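Local coordinates for protein PrgA (Enterococcus faecalis, PDB 6Z9K) that provides surface exclusion against unwanted conjugation as a cell-wall-anchored protein reaching far outside the cell, represented here by its CAP domain, at residues 83-88 with 94-99. Numbering follows the deposited sequence.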
loop_
_atom_site.group_PDB
_atom_site.type_symbol
_atom_site.label_atom_id
_atom_site.label_comp_id
_atom_site.label_asym_id
_atom_site.label_seq_id
_atom_site.Cartn_x
_atom_site.Cartn_y
_atom_site.Cartn_z
ATOM N N LEU A 83 2.597 5.624 5.498
ATOM C CA LEU A 83 1.853 6.563 4.641
ATOM C C LEU A 83 0.347 6.351 4.810
ATOM O O LEU A 83 -0.405 7.365 4.914
ATOM C CB LEU A 83 2.224 6.362 3.169
ATOM C CG LEU A 83 3.673 6.673 2.844
ATOM C CD1 LEU A 83 3.927 6.483 1.328
ATOM C CD2 LEU A 83 4.077 8.051 3.294
ATOM N N LEU A 84 -0.109 5.118 4.784
ATOM C CA LEU A 84 -1.553 4.853 4.857
ATOM C C LEU A 84 -2.097 5.199 6.247
ATOM O O LEU A 84 -3.207 5.752 6.332
ATOM C CB LEU A 84 -1.832 3.409 4.458
ATOM C CG LEU A 84 -3.298 3.048 4.388
ATOM C CD1 LEU A 84 -4.084 3.959 3.425
ATOM C CD2 LEU A 84 -3.446 1.580 3.969
ATOM N N ASN A 85 -1.372 4.872 7.289
ATOM C CA ASN A 85 -1.813 5.151 8.680
ATOM C C ASN A 85 -1.924 6.667 8.880
ATOM O O ASN A 85 -2.786 7.093 9.667
ATOM C CB ASN A 85 -0.894 4.584 9.747
ATOM C CG ASN A 85 -1.191 3.137 10.064
ATOM O OD1 ASN A 85 -2.297 2.688 9.738
ATOM N ND2 ASN A 85 -0.271 2.481 10.788
ATOM N N ASP A 86 -1.090 7.452 8.229
ATOM C CA ASP A 86 -1.160 8.926 8.361
ATOM C C ASP A 86 -2.562 9.354 7.898
ATOM O O ASP A 86 -3.203 10.149 8.577
ATOM C CB ASP A 86 0.017 9.552 7.639
ATOM C CG ASP A 86 0.016 11.071 7.615
ATOM O OD1 ASP A 86 0.101 11.631 8.695
ATOM O OD2 ASP A 86 -0.073 11.660 6.513
ATOM N N VAL A 87 -3.027 8.851 6.766
ATOM C CA VAL A 87 -4.354 9.202 6.223
ATOM C C VAL A 87 -5.407 8.609 7.153
ATOM O O VAL A 87 -6.357 9.274 7.551
ATOM C CB VAL A 87 -4.482 8.660 4.796
ATOM C CG1 VAL A 87 -5.856 8.844 4.223
ATOM C CG2 VAL A 87 -3.440 9.295 3.907
ATOM N N ARG A 88 -5.258 7.334 7.520
ATOM C CA ARG A 88 -6.295 6.648 8.335
ATOM C C ARG A 88 -6.459 7.373 9.677
ATOM O O ARG A 88 -7.634 7.580 10.108
ATOM C CB ARG A 88 -5.914 5.184 8.515
ATOM C CG ARG A 88 -6.131 4.392 7.238
ATOM C CD ARG A 88 -5.801 2.928 7.381
ATOM N NE ARG A 88 -6.664 2.209 8.316
ATOM C CZ ARG A 88 -7.785 1.573 8.023
ATOM N NH1 ARG A 88 -8.189 1.398 6.773
ATOM N NH2 ARG A 88 -8.505 1.081 9.008
ATOM N N SER A 94 -9.046 2.842 12.332
ATOM C CA SER A 94 -8.096 1.995 13.062
ATOM C C SER A 94 -6.742 2.073 12.372
ATOM O O SER A 94 -6.701 2.158 11.094
ATOM C CB SER A 94 -8.629 0.559 13.134
ATOM O OG SER A 94 -8.907 0.071 11.805
ATOM N N GLN A 95 -5.679 1.997 13.145
ATOM C CA GLN A 95 -4.270 2.079 12.705
ATOM C C GLN A 95 -3.774 0.672 12.393
ATOM O O GLN A 95 -4.189 -0.263 13.067
ATOM C CB GLN A 95 -3.424 2.686 13.814
ATOM C CG GLN A 95 -3.781 4.122 14.110
ATOM C CD GLN A 95 -3.554 4.949 12.885
ATOM O OE1 GLN A 95 -4.487 5.153 12.103
ATOM N NE2 GLN A 95 -2.314 5.375 12.695
ATOM N N LEU A 96 -2.931 0.528 11.398
ATOM C CA LEU A 96 -2.475 -0.798 10.920
ATOM C C LEU A 96 -1.119 -1.120 11.513
ATOM O O LEU A 96 -0.277 -0.253 11.628
ATOM C CB LEU A 96 -2.429 -0.810 9.392
ATOM C CG LEU A 96 -3.680 -0.260 8.703
ATOM C CD1 LEU A 96 -3.475 -0.051 7.232
ATOM C CD2 LEU A 96 -4.885 -1.147 8.904
ATOM N N SER A 97 -0.934 -2.394 11.832
ATOM C CA SER A 97 0.334 -2.985 12.275
ATOM C C SER A 97 1.042 -3.570 11.067
ATOM O O SER A 97 0.358 -3.832 10.061
ATOM C CB SER A 97 0.108 -4.030 13.325
ATOM O OG SER A 97 -0.616 -5.143 12.827
ATOM N N VAL A 98 2.353 -3.764 11.214
ATOM C CA VAL A 98 3.174 -4.667 10.394
ATOM C C VAL A 98 3.660 -5.775 11.314
ATOM O O VAL A 98 4.138 -5.497 12.406
ATOM C CB VAL A 98 4.322 -3.895 9.754
ATOM C CG1 VAL A 98 5.236 -4.849 9.014
ATOM C CG2 VAL A 98 3.766 -2.848 8.816
ATOM N N SER A 99 3.517 -7.016 10.878
ATOM C CA SER A 99 3.971 -8.186 11.662
ATOM C C SER A 99 4.678 -9.184 10.773
ATOM O O SER A 99 4.512 -9.117 9.563
ATOM C CB SER A 99 2.783 -8.815 12.334
ATOM O OG SER A 99 1.857 -9.213 11.371
#
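N85 reads the backbone of L96 with both ends of its side-chain amide. N85 OD1 accepts from L96 N at 2.8 Å, with the donor tilted 24° from the carbonyl plane. N85 ND2 gives a hydrogen to L96 O at 2.9 Å, and this acceptor lies in the amide plane. ND2 also bonds to A234 O, next to strand 232-233.

R88 forms the second polar group. Its NE and NH2 approach side-on and both bond to one atom, S94 O. R88 NE lies 2.8 Å from S94 O, nearly in line with the carbonyl bond, and R88 NH2 lies 3.0 Å from S94 O. The bend of the R88 chain at chi3, 65°, sets the guanidinium edge against this carbonyl. NH2 makes only a weak bond to S94 OG, whose stronger partner is K194 O. NH1 also bonds to L189 O, and NH2 to Q191 O.

Apolar contacts fill in between. L96 CD2 sits 3.8 Å above one face of the R88 guanidinium, displaced from its centre. L96 CD1 meets L84 CD2 at 3.6 Å, and both leucines touch L197 of strand 196-202.

The contact ties helix 70-90 to segment 94-99, which contains strand 97-98, in the CAP domain. The acceptors named for R88 are backbone carbonyls and a weakly bonded hydroxyl, so its charge is probably met by dipoles. The paired amide bonds fix the rotation of the N85 side chain.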